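Local coordinates for protein putative oxidoreductase yhhX (PDB 3F4L) that probably works as an NADP-dependent oxidoreductase of the Gfo/Idh/MocA family, possibly on scyllo-inositol, and forms an assembly of two subunits, at residues Glu211-Tyr216 and Lys220-Thr225; Phe187-His192 and Val322-Glu327; Ser129-Ala134 and Met180-Ser185; Asp196-Arg201 and Asp207-Ala212. All blocks are in the same frame, centred on the assembly; numbering follows the deposited sequence.

Interaction 1 (Glu211-Tyr216 and Lys220-Thr225)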
# COMPACT_ATOMS: atom_id res chain seq x y z
N GLU A 211 -5.58 -6.59 3.58
CA GLU A 211 -4.44 -6.33 2.73
C GLU A 211 -3.51 -7.51 2.91
O GLU A 211 -3.05 -7.79 4.02
CB GLU A 211 -3.70 -5.05 3.13
CG GLU A 211 -2.52 -4.77 2.19
CD GLU A 211 -1.75 -3.50 2.53
OE1 GLU A 211 -2.38 -2.51 2.95
OE2 GLU A 211 -0.51 -3.50 2.36
N ALA A 212 -3.27 -8.24 1.83
CA ALA A 212 -2.38 -9.38 1.87
C ALA A 212 -1.19 -9.02 1.02
O ALA A 212 -1.34 -8.48 -0.08
CB ALA A 212 -3.08 -10.62 1.32
N GLN A 213 -0.00 -9.30 1.54
CA GLN A 213 1.23 -9.00 0.83
C GLN A 213 1.94 -10.31 0.56
O GLN A 213 2.33 -11.02 1.50
CB GLN A 213 2.11 -8.08 1.66
CG GLN A 213 1.43 -6.76 1.99
CD GLN A 213 2.35 -5.74 2.62
OE1 GLN A 213 1.97 -4.58 2.81
NE2 GLN A 213 3.57 -6.15 2.95
N LEU A 214 2.09 -10.65 -0.71
CA LEU A 214 2.74 -11.88 -1.11
C LEU A 214 4.15 -11.58 -1.59
O LEU A 214 4.33 -10.78 -2.51
CB LEU A 214 1.94 -12.57 -2.21
CG LEU A 214 0.59 -13.18 -1.82
CD1 LEU A 214 -0.36 -12.10 -1.32
CD2 LEU A 214 -0.02 -13.89 -3.03
N PHE A 215 5.14 -12.22 -0.98
CA PHE A 215 6.52 -11.97 -1.36
C PHE A 215 7.11 -13.07 -2.24
O PHE A 215 7.00 -14.25 -1.92
CB PHE A 215 7.39 -11.79 -0.11
CG PHE A 215 6.93 -10.68 0.78
CD1 PHE A 215 5.76 -10.81 1.52
CD2 PHE A 215 7.68 -9.52 0.91
CE1 PHE A 215 5.33 -9.80 2.36
CE2 PHE A 215 7.26 -8.49 1.74
CZ PHE A 215 6.08 -8.63 2.48
N TYR A 216 7.73 -12.67 -3.34
CA TYR A 216 8.38 -13.61 -4.25
C TYR A 216 9.80 -13.07 -4.40
O TYR A 216 10.07 -12.24 -5.27
CB TYR A 216 7.69 -13.66 -5.61
CG TYR A 216 6.23 -14.07 -5.56
CD1 TYR A 216 5.22 -13.13 -5.31
CD2 TYR A 216 5.85 -15.39 -5.80
CE1 TYR A 216 3.88 -13.50 -5.30
CE2 TYR A 216 4.51 -15.77 -5.80
CZ TYR A 216 3.52 -14.81 -5.55
OH TYR A 216 2.19 -15.18 -5.58
N LYS A 220 7.21 -7.87 -4.34
CA LYS A 220 6.08 -7.84 -3.41
C LYS A 220 4.79 -7.49 -4.16
O LYS A 220 4.72 -6.49 -4.87
CB LYS A 220 6.30 -6.82 -2.27
CG LYS A 220 5.19 -6.85 -1.21
CD LYS A 220 5.40 -5.89 -0.05
CE LYS A 220 5.11 -4.45 -0.42
NZ LYS A 220 5.33 -3.53 0.75
N ALA A 221 3.79 -8.36 -4.00
CA ALA A 221 2.49 -8.17 -4.63
C ALA A 221 1.48 -7.91 -3.51
O ALA A 221 1.32 -8.72 -2.60
CB ALA A 221 2.09 -9.41 -5.41
N ILE A 222 0.80 -6.78 -3.61
CA ILE A 222 -0.18 -6.37 -2.63
C ILE A 222 -1.62 -6.51 -3.13
O ILE A 222 -1.95 -6.06 -4.23
CB ILE A 222 0.08 -4.90 -2.23
CG1 ILE A 222 1.42 -4.81 -1.48
CG2 ILE A 222 -1.06 -4.38 -1.37
CD1 ILE A 222 1.85 -3.39 -1.15
N VAL A 223 -2.46 -7.15 -2.34
CA VAL A 223 -3.87 -7.31 -2.69
C VAL A 223 -4.66 -6.74 -1.52
O VAL A 223 -4.47 -7.15 -0.38
CB VAL A 223 -4.25 -8.78 -2.86
CG1 VAL A 223 -5.73 -8.89 -3.03
CG2 VAL A 223 -3.52 -9.39 -4.06
N LYS A 224 -5.56 -5.80 -1.79
CA LYS A 224 -6.32 -5.23 -0.70
C LYS A 224 -7.69 -4.72 -1.09
O LYS A 224 -7.93 -4.35 -2.25
CB LYS A 224 -5.51 -4.12 -0.04
CG LYS A 224 -5.07 -3.02 -0.99
CD LYS A 224 -4.04 -2.09 -0.34
CE LYS A 224 -4.65 -1.28 0.80
NZ LYS A 224 -3.63 -0.40 1.43
N THR A 225 -8.59 -4.73 -0.12
CA THR A 225 -9.94 -4.24 -0.32
C THR A 225 -10.44 -3.61 0.97
O THR A 225 -10.02 -3.96 2.07
CB THR A 225 -10.96 -5.34 -0.71
OG1 THR A 225 -11.56 -5.90 0.46
CG2 THR A 225 -10.31 -6.43 -1.53
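The F215 ring carries the aliphatic part of K220 over one face, a CH-pi contact with K220 CG 4.2 Å from the F215 ring centroid; the Y216 ring, on the other side of the sheet, meets A221 CB at its edge. These residues belong to an antiparallel beta hairpin, strands 209-216 and 219-225, in the large mixed sheet of the C-terminal alpha/beta domain. Near-straight backbone bonds link the hydrogen-bonded pairs A212-V223 and L214-A221. On the face of F215 and K220, Q213 and I222 lie alongside each other, Q213 CG 4.0 Å from I222 CG1. E211, extended with CG anti to its backbone N (chi1 -178°), rests its CG 3.9 Å from I222 CG2 and runs beside K224, which bends at chi3 to bring its amine over the carboxylate. The E211 carboxylate also pairs with K220 of the second subunit, and this K220 in turn reaches D196 and E211 of the second subunit, so the buried acid serves both hairpin and dimer. With an alanine in place of E211, K224 and the partner's K220 would probably lose a shared counter-charge, and a gap would open beside I222. Y216 and V223, on the reverse face, pack on I183 of helix 171-187. K224 NZ reaches E211 OE1 at 2.9 Å from above the carboxylate plane, 51° out of it.

Interaction 2 (Phe187-His192 and Val322-Glu327)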
# COMPACT_ATOMS: atom_id res chain seq x y z
N PHE A 187 2.63 -15.01 -10.68
CA PHE A 187 3.88 -15.30 -9.99
C PHE A 187 4.02 -16.62 -9.27
O PHE A 187 5.11 -17.00 -8.89
CB PHE A 187 4.16 -14.15 -9.02
CG PHE A 187 4.10 -12.78 -9.67
CD1 PHE A 187 4.95 -12.44 -10.71
CD2 PHE A 187 3.18 -11.83 -9.23
CE1 PHE A 187 4.89 -11.19 -11.31
CE2 PHE A 187 3.11 -10.58 -9.83
CZ PHE A 187 3.96 -10.25 -10.87
N GLY A 188 2.91 -17.33 -9.07
CA GLY A 188 3.00 -18.62 -8.41
C GLY A 188 2.85 -18.61 -6.90
O GLY A 188 2.05 -17.85 -6.35
N ARG A 189 3.63 -19.47 -6.25
CA ARG A 189 3.62 -19.64 -4.80
C ARG A 189 4.61 -18.69 -4.11
O ARG A 189 5.82 -18.77 -4.35
CB ARG A 189 4.00 -21.09 -4.48
CG ARG A 189 3.11 -21.85 -3.52
CD ARG A 189 3.52 -23.34 -3.49
NE ARG A 189 2.42 -24.24 -3.13
CZ ARG A 189 2.51 -25.57 -3.10
NH1 ARG A 189 3.65 -26.18 -3.40
NH2 ARG A 189 1.45 -26.31 -2.77
N PRO A 190 4.12 -17.80 -3.24
CA PRO A 190 5.01 -16.86 -2.55
C PRO A 190 5.83 -17.51 -1.43
O PRO A 190 5.47 -18.59 -0.94
CB PRO A 190 4.04 -15.83 -1.99
CG PRO A 190 2.87 -16.66 -1.63
CD PRO A 190 2.72 -17.59 -2.84
N ASP A 191 6.90 -16.84 -1.05
CA ASP A 191 7.78 -17.29 0.03
C ASP A 191 7.16 -16.95 1.38
O ASP A 191 7.19 -17.75 2.32
CB ASP A 191 9.15 -16.60 -0.04
CG ASP A 191 9.88 -16.87 -1.34
OD1 ASP A 191 9.84 -18.03 -1.81
OD2 ASP A 191 10.51 -15.92 -1.88
N HIS A 192 6.62 -15.73 1.47
CA HIS A 192 6.01 -15.23 2.70
C HIS A 192 4.72 -14.47 2.42
O HIS A 192 4.49 -13.99 1.30
CB HIS A 192 6.95 -14.25 3.40
CG HIS A 192 8.39 -14.67 3.40
ND1 HIS A 192 8.87 -15.66 4.23
CD2 HIS A 192 9.45 -14.23 2.68
CE1 HIS A 192 10.17 -15.80 4.03
NE2 HIS A 192 10.54 -14.94 3.09
N VAL A 322 -4.46 -23.45 -6.91
CA VAL A 322 -5.66 -23.59 -6.09
C VAL A 322 -5.28 -23.87 -4.65
O VAL A 322 -5.82 -23.25 -3.73
CB VAL A 322 -6.57 -24.72 -6.63
CG1 VAL A 322 -7.81 -24.85 -5.78
CG2 VAL A 322 -6.94 -24.43 -8.07
N LEU A 323 -4.35 -24.79 -4.44
CA LEU A 323 -3.93 -25.14 -3.08
C LEU A 323 -3.22 -23.98 -2.39
O LEU A 323 -3.38 -23.78 -1.18
CB LEU A 323 -3.00 -26.37 -3.13
CG LEU A 323 -3.66 -27.67 -3.60
CD1 LEU A 323 -2.63 -28.79 -3.67
CD2 LEU A 323 -4.78 -28.04 -2.66
N THR A 324 -2.44 -23.21 -3.14
CA THR A 324 -1.74 -22.08 -2.55
C THR A 324 -2.76 -21.03 -2.09
O THR A 324 -2.62 -20.44 -1.02
CB THR A 324 -0.74 -21.45 -3.55
OG1 THR A 324 0.30 -22.38 -3.85
CG2 THR A 324 -0.13 -20.19 -2.97
N ASN A 325 -3.80 -20.82 -2.89
CA ASN A 325 -4.84 -19.84 -2.55
C ASN A 325 -5.55 -20.23 -1.24
O ASN A 325 -5.65 -19.43 -0.31
CB ASN A 325 -5.86 -19.76 -3.70
CG ASN A 325 -6.68 -18.49 -3.67
OD1 ASN A 325 -6.86 -17.83 -4.70
ND2 ASN A 325 -7.19 -18.14 -2.50
N LEU A 326 -6.04 -21.46 -1.18
CA LEU A 326 -6.73 -21.95 0.01
C LEU A 326 -5.85 -21.89 1.26
O LEU A 326 -6.32 -21.52 2.34
CB LEU A 326 -7.20 -23.39 -0.20
CG LEU A 326 -8.50 -23.62 -0.98
CD1 LEU A 326 -8.55 -22.72 -2.21
CD2 LEU A 326 -8.58 -25.10 -1.37
N GLU A 327 -4.58 -22.25 1.11
CA GLU A 327 -3.66 -22.24 2.25
C GLU A 327 -3.44 -20.81 2.76
O GLU A 327 -3.47 -20.56 3.97
CB GLU A 327 -2.32 -22.86 1.85
CG GLU A 327 -1.35 -23.00 2.99
CD GLU A 327 -0.04 -23.62 2.55
OE1 GLU A 327 -0.06 -24.65 1.85
OE2 GLU A 327 1.03 -23.08 2.93
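P190 and R189 of the loop 187-192 press chiefly on T324 of the helix, whose methyl does the apolar work: T324 CG2 and P190 CD meet tip to tip at 3.9 Å. The T324 hydroxyl lies beside the backbone N (chi1 -66°), which leaves the methyl on the far side from that N, facing the proline. R189 NE may donate to T324 OG1, but the model is crowded here, the placing of R189 CG against the hydroxyl is doubtful, and so is the bond. The R189 chain, extended from CG to NE, crosses T324 at a slant and brings NH2 within 4.5 Å of L323 CB. E327 OE1 is 5.1 Å from R189 NH2, so the opposite charges may attract without touching; R189 NE also has a long, weak ion pair with K345 OXT. Further out, T324 OG1 bonds to S320 O one helical turn back, and T324 packs on I184. P190 is wedged against L214, Y216 and L343, while G188 O accepts a bond from Y216 OH. G188 has positive phi (91°), where a side chain would strike the preceding carbonyl O. The arrangement is a glycine-terminated helix, 171-187, turning into strand 192-198, with the connecting loop lying against helix 319-331, within the alpha/beta domain of this family.

Interaction 3 (Ser129-Ala134 and Met180-Ser185)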
# COMPACT_ATOMS: atom_id res chain seq x y z
N SER A 129 -10.71 -7.44 -17.91
CA SER A 129 -9.94 -6.58 -18.80
C SER A 129 -8.83 -5.81 -18.09
O SER A 129 -7.74 -5.67 -18.63
CB SER A 129 -10.86 -5.58 -19.52
OG SER A 129 -11.54 -4.77 -18.59
N CYS A 130 -9.11 -5.31 -16.89
CA CYS A 130 -8.11 -4.57 -16.11
C CYS A 130 -6.89 -5.46 -15.84
O CYS A 130 -5.74 -5.08 -16.09
CB CYS A 130 -8.73 -4.10 -14.79
SG CYS A 130 -9.81 -5.32 -13.97
N PHE A 131 -7.15 -6.66 -15.33
CA PHE A 131 -6.10 -7.62 -15.04
C PHE A 131 -5.31 -7.99 -16.30
O PHE A 131 -4.07 -7.97 -16.30
CB PHE A 131 -6.71 -8.88 -14.42
CG PHE A 131 -5.74 -10.00 -14.26
CD1 PHE A 131 -4.67 -9.88 -13.38
CD2 PHE A 131 -5.86 -11.15 -15.02
CE1 PHE A 131 -3.73 -10.91 -13.27
CE2 PHE A 131 -4.92 -12.19 -14.92
CZ PHE A 131 -3.86 -12.06 -14.04
N LEU A 132 -6.02 -8.32 -17.37
CA LEU A 132 -5.34 -8.71 -18.61
C LEU A 132 -4.43 -7.60 -19.15
O LEU A 132 -3.39 -7.89 -19.75
CB LEU A 132 -6.34 -9.12 -19.69
CG LEU A 132 -7.15 -10.40 -19.45
CD1 LEU A 132 -8.15 -10.56 -20.59
CD2 LEU A 132 -6.24 -11.62 -19.36
N THR A 133 -4.82 -6.35 -18.95
CA THR A 133 -4.00 -5.24 -19.42
C THR A 133 -2.72 -5.20 -18.58
O THR A 133 -1.63 -5.01 -19.10
CB THR A 133 -4.73 -3.87 -19.30
OG1 THR A 133 -6.01 -3.94 -19.93
CG2 THR A 133 -3.92 -2.77 -20.00
N ALA A 134 -2.85 -5.37 -17.27
CA ALA A 134 -1.68 -5.36 -16.39
C ALA A 134 -0.76 -6.53 -16.75
O ALA A 134 0.47 -6.39 -16.77
CB ALA A 134 -2.12 -5.45 -14.94
N MSE A 180 -6.29 -12.59 -5.09
CA MSE A 180 -5.05 -13.33 -4.84
C MSE A 180 -4.80 -14.35 -5.94
O MSE A 180 -3.65 -14.62 -6.29
CB MSE A 180 -5.08 -14.04 -3.47
CG MSE A 180 -4.97 -13.10 -2.27
SE MSE A 180 -4.18 -14.02 -0.75
CE MSE A 180 -5.56 -15.35 -0.47
N ASP A 181 -5.87 -14.92 -6.48
CA ASP A 181 -5.75 -15.88 -7.58
C ASP A 181 -5.05 -15.23 -8.78
O ASP A 181 -4.23 -15.86 -9.45
CB ASP A 181 -7.12 -16.40 -8.01
CG ASP A 181 -7.04 -17.25 -9.26
OD1 ASP A 181 -6.61 -18.42 -9.17
OD2 ASP A 181 -7.40 -16.73 -10.34
N GLN A 182 -5.39 -13.97 -9.06
CA GLN A 182 -4.77 -13.27 -10.18
C GLN A 182 -3.26 -13.16 -9.95
O GLN A 182 -2.47 -13.39 -10.86
CB GLN A 182 -5.36 -11.87 -10.33
CG GLN A 182 -6.82 -11.84 -10.72
CD GLN A 182 -7.38 -10.43 -10.83
OE1 GLN A 182 -7.10 -9.58 -10.00
NE2 GLN A 182 -8.19 -10.19 -11.87
N ILE A 183 -2.86 -12.80 -8.73
CA ILE A 183 -1.44 -12.65 -8.43
C ILE A 183 -0.75 -14.01 -8.53
O ILE A 183 0.34 -14.13 -9.10
CB ILE A 183 -1.22 -12.06 -6.99
CG1 ILE A 183 -1.79 -10.65 -6.91
CG2 ILE A 183 0.26 -12.05 -6.66
CD1 ILE A 183 -1.31 -9.72 -8.05
N ILE A 184 -1.39 -15.03 -8.00
CA ILE A 184 -0.83 -16.37 -8.05
C ILE A 184 -0.67 -16.86 -9.49
O ILE A 184 0.33 -17.50 -9.83
CB ILE A 184 -1.71 -17.35 -7.21
CG1 ILE A 184 -1.53 -17.04 -5.72
CG2 ILE A 184 -1.36 -18.78 -7.52
CD1 ILE A 184 -2.57 -17.64 -4.82
N SER A 185 -1.64 -16.55 -10.36
CA SER A 185 -1.54 -16.99 -11.75
C SER A 185 -0.35 -16.33 -12.45
O SER A 185 0.16 -16.85 -13.44
CB SER A 185 -2.82 -16.65 -12.52
OG SER A 185 -2.85 -15.27 -12.86
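F131 and Q182 meet because each throws its side chain across the gap between their helices: F131 CG points away from its own N (chi1 172°), while Q182 CG sits beside its N (chi1 -66°) and the chain then runs out extended. The two side chains pass alongside in opposing directions, and the amide of Q182 comes to rest almost flat on the phenyl ring, the planes 19° apart. Q182 CG lies over the ring face in a CH-pi contact, 4.1 Å from the F131 ring centroid, displaced toward the rim on the side of CD1 and CE1. Nearer the root of the ring, Q182 NE2 comes within 3.2 Å of F131 CB; this nitrogen gives its hydrogen bond to R125 O, which helps fix the turn of the amide over the phenylalanine. S185, one turn further on, adds its hydroxyl near the far end of the ring, with OG 3.6 Å from F131 CZ. The hydroxyl folds back and donates to Q182 O, 2.8 Å from S185 OG, so the polar atom is satisfied within its own helix. Across the gap the contact is thus made by van der Waals and CH-pi forces, with Q182 NE2 and S185 OG bonded elsewhere. F236 of strand 236-240 touches both F131 and Q182, while D181 holds R126 in a salt bridge beside them. Helix 129-140 further packs through T133 and A134 on F245 of strand 243-247, and helix 171-187 is flanked by helix 319-331, where M180 meets I328 and L329.

Interaction 4 (Asp196-Arg201 and Asp207-Ala212)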
# COMPACT_ATOMS: atom_id res chain seq x y z
N ASP A 196 -3.19 -8.34 7.13
CA ASP A 196 -3.82 -7.23 7.83
C ASP A 196 -5.30 -7.44 7.52
O ASP A 196 -5.75 -7.16 6.41
CB ASP A 196 -3.38 -5.86 7.28
CG ASP A 196 -4.33 -4.74 7.69
OD1 ASP A 196 -4.82 -4.76 8.84
OD2 ASP A 196 -4.59 -3.83 6.86
N ILE A 197 -6.04 -7.97 8.49
CA ILE A 197 -7.46 -8.26 8.31
C ILE A 197 -8.27 -7.59 9.43
O ILE A 197 -8.13 -7.94 10.60
CB ILE A 197 -7.70 -9.78 8.35
CG1 ILE A 197 -6.80 -10.48 7.33
CG2 ILE A 197 -9.17 -10.09 8.06
CD1 ILE A 197 -6.80 -12.01 7.42
N ARG A 198 -9.12 -6.64 9.05
CA ARG A 198 -9.92 -5.91 10.03
C ARG A 198 -11.41 -5.79 9.71
O ARG A 198 -11.83 -5.87 8.56
CB ARG A 198 -9.33 -4.51 10.23
CG ARG A 198 -7.83 -4.44 9.99
CD ARG A 198 -7.15 -3.30 10.74
NE ARG A 198 -7.51 -1.95 10.29
CZ ARG A 198 -7.28 -1.46 9.08
NH1 ARG A 198 -6.69 -2.20 8.15
NH2 ARG A 198 -7.61 -0.20 8.81
N SER A 199 -12.20 -5.59 10.77
CA SER A 199 -13.64 -5.41 10.67
C SER A 199 -13.88 -3.98 11.15
O SER A 199 -13.86 -3.71 12.36
CB SER A 199 -14.36 -6.41 11.59
OG SER A 199 -15.76 -6.24 11.51
N LEU A 200 -14.08 -3.06 10.21
CA LEU A 200 -14.24 -1.64 10.53
C LEU A 200 -15.65 -1.07 10.65
O LEU A 200 -15.92 -0.28 11.54
CB LEU A 200 -13.49 -0.81 9.48
CG LEU A 200 -11.97 -0.99 9.38
CD1 LEU A 200 -11.46 -0.20 8.17
CD2 LEU A 200 -11.30 -0.51 10.65
N ARG A 201 -16.53 -1.42 9.72
CA ARG A 201 -17.88 -0.89 9.72
C ARG A 201 -18.75 -1.33 10.89
O ARG A 201 -19.44 -0.51 11.50
CB ARG A 201 -18.58 -1.25 8.41
CG ARG A 201 -17.95 -0.60 7.19
CD ARG A 201 -18.67 -1.05 5.94
NE ARG A 201 -18.62 -2.50 5.80
CZ ARG A 201 -19.28 -3.19 4.87
NH1 ARG A 201 -20.04 -2.55 3.99
NH2 ARG A 201 -19.16 -4.51 4.81
N ASP A 207 -14.54 -9.81 8.95
CA ASP A 207 -13.72 -8.78 8.31
C ASP A 207 -14.32 -8.20 7.03
O ASP A 207 -14.94 -8.91 6.23
CB ASP A 207 -12.34 -9.34 7.99
CG ASP A 207 -12.38 -10.39 6.89
OD1 ASP A 207 -12.82 -11.54 7.16
OD2 ASP A 207 -11.99 -10.06 5.75
N ASP A 208 -14.12 -6.90 6.83
CA ASP A 208 -14.60 -6.21 5.63
C ASP A 208 -13.47 -5.39 5.04
O ASP A 208 -13.66 -4.59 4.13
CB ASP A 208 -15.77 -5.27 5.97
CG ASP A 208 -15.38 -4.19 6.97
OD1 ASP A 208 -14.18 -4.05 7.29
OD2 ASP A 208 -16.30 -3.47 7.43
N THR A 209 -12.28 -5.60 5.59
CA THR A 209 -11.09 -4.87 5.18
C THR A 209 -9.88 -5.79 5.26
O THR A 209 -9.71 -6.49 6.25
CB THR A 209 -10.84 -3.69 6.13
OG1 THR A 209 -12.06 -2.95 6.29
CG2 THR A 209 -9.74 -2.78 5.61
N PHE A 210 -9.06 -5.81 4.21
CA PHE A 210 -7.88 -6.64 4.24
C PHE A 210 -6.81 -6.20 3.27
O PHE A 210 -7.08 -5.51 2.29
CB PHE A 210 -8.23 -8.11 3.96
CG PHE A 210 -8.59 -8.41 2.53
CD1 PHE A 210 -9.92 -8.48 2.13
CD2 PHE A 210 -7.60 -8.61 1.58
CE1 PHE A 210 -10.26 -8.76 0.81
CE2 PHE A 210 -7.93 -8.88 0.25
CZ PHE A 210 -9.25 -8.96 -0.14
N GLU A 211 -5.58 -6.59 3.58
CA GLU A 211 -4.44 -6.33 2.73
C GLU A 211 -3.51 -7.51 2.91
O GLU A 211 -3.05 -7.79 4.02
CB GLU A 211 -3.70 -5.05 3.13
CG GLU A 211 -2.52 -4.77 2.19
CD GLU A 211 -1.75 -3.50 2.53
OE1 GLU A 211 -2.38 -2.51 2.95
OE2 GLU A 211 -0.51 -3.50 2.36
N ALA A 212 -3.27 -8.24 1.83
CA ALA A 212 -2.38 -9.38 1.87
C ALA A 212 -1.19 -9.02 1.02
O ALA A 212 -1.34 -8.48 -0.08
CB ALA A 212 -3.08 -10.62 1.32
O HOH W 1 -17.62 -4.63 9.49
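R198 faces both D208 and T209 in a classic beta bulge that closes the antiparallel pairing of strands 192-198 and 209-216: R198 N donates to T209 O, and R198 O takes D208 N with a weaker bond from T209 N. The extra residue turns the D208 side chain onto the backbone beyond the strand. With CG between backbone N and carbonyl carbon (chi1 61°), D208 offers OD1 to L200 N at 3.1 Å, nearly straight (177°), while T209 OG1 approaches D208 OD1 from the opposite face at 2.6 Å. The other oxygen uses its syn lone pair for R201 N, 3.1 Å from D208 OD2. R201 NE comes on the anti side to D208 OD2 at 3.0 Å, completing a salt bridge, while R201 NH1 bonds R157 O; a water joins OD2 to S199 OG, itself also bonded to N205 O. Replacing D208 with an alanine would probably leave L200 N, R201 N and R201 NE without their acceptor, the guanidinium then resting on R157 O. L200 CD1 packs 3.4 Å from T209 OG1, and I197 CG2 sits tightly on D207 CB at 3.3 Å. Deeper in the strands R198 NH1 pairs with D196 OD2 at 3.0 Å, while R198 NE reaches D218 O, and D196 OD2 meets K220, of the second subunit. So many donors round D208 are likely to favour its ionised form, and D196 and E211 are probably balanced by cations of both subunits, R198, K224 and the partner's K220.

From the N terminus, interaction 3 closes first, joining helix 129-140 to helix 171-187 over a loop of 45 residues that includes strand 146-152. Interaction 2 opens at the end of that helix and closes only at 322-327, so its long loop encloses both remaining contacts. Within it, interaction 4 closes one hairpin, 192-198 with 209-216, and interaction 1 the next, 209-216 with 219-225; they overlap at E211 and A212 on the shared central strand. A probable bond between F215 O and D191 N ties interaction 1 to interaction 2, and one from T225 N to F210 O ties it to interaction 4, while helix 171-187 lies against the sheet. Interactions 1 and 4 also touch the second subunit.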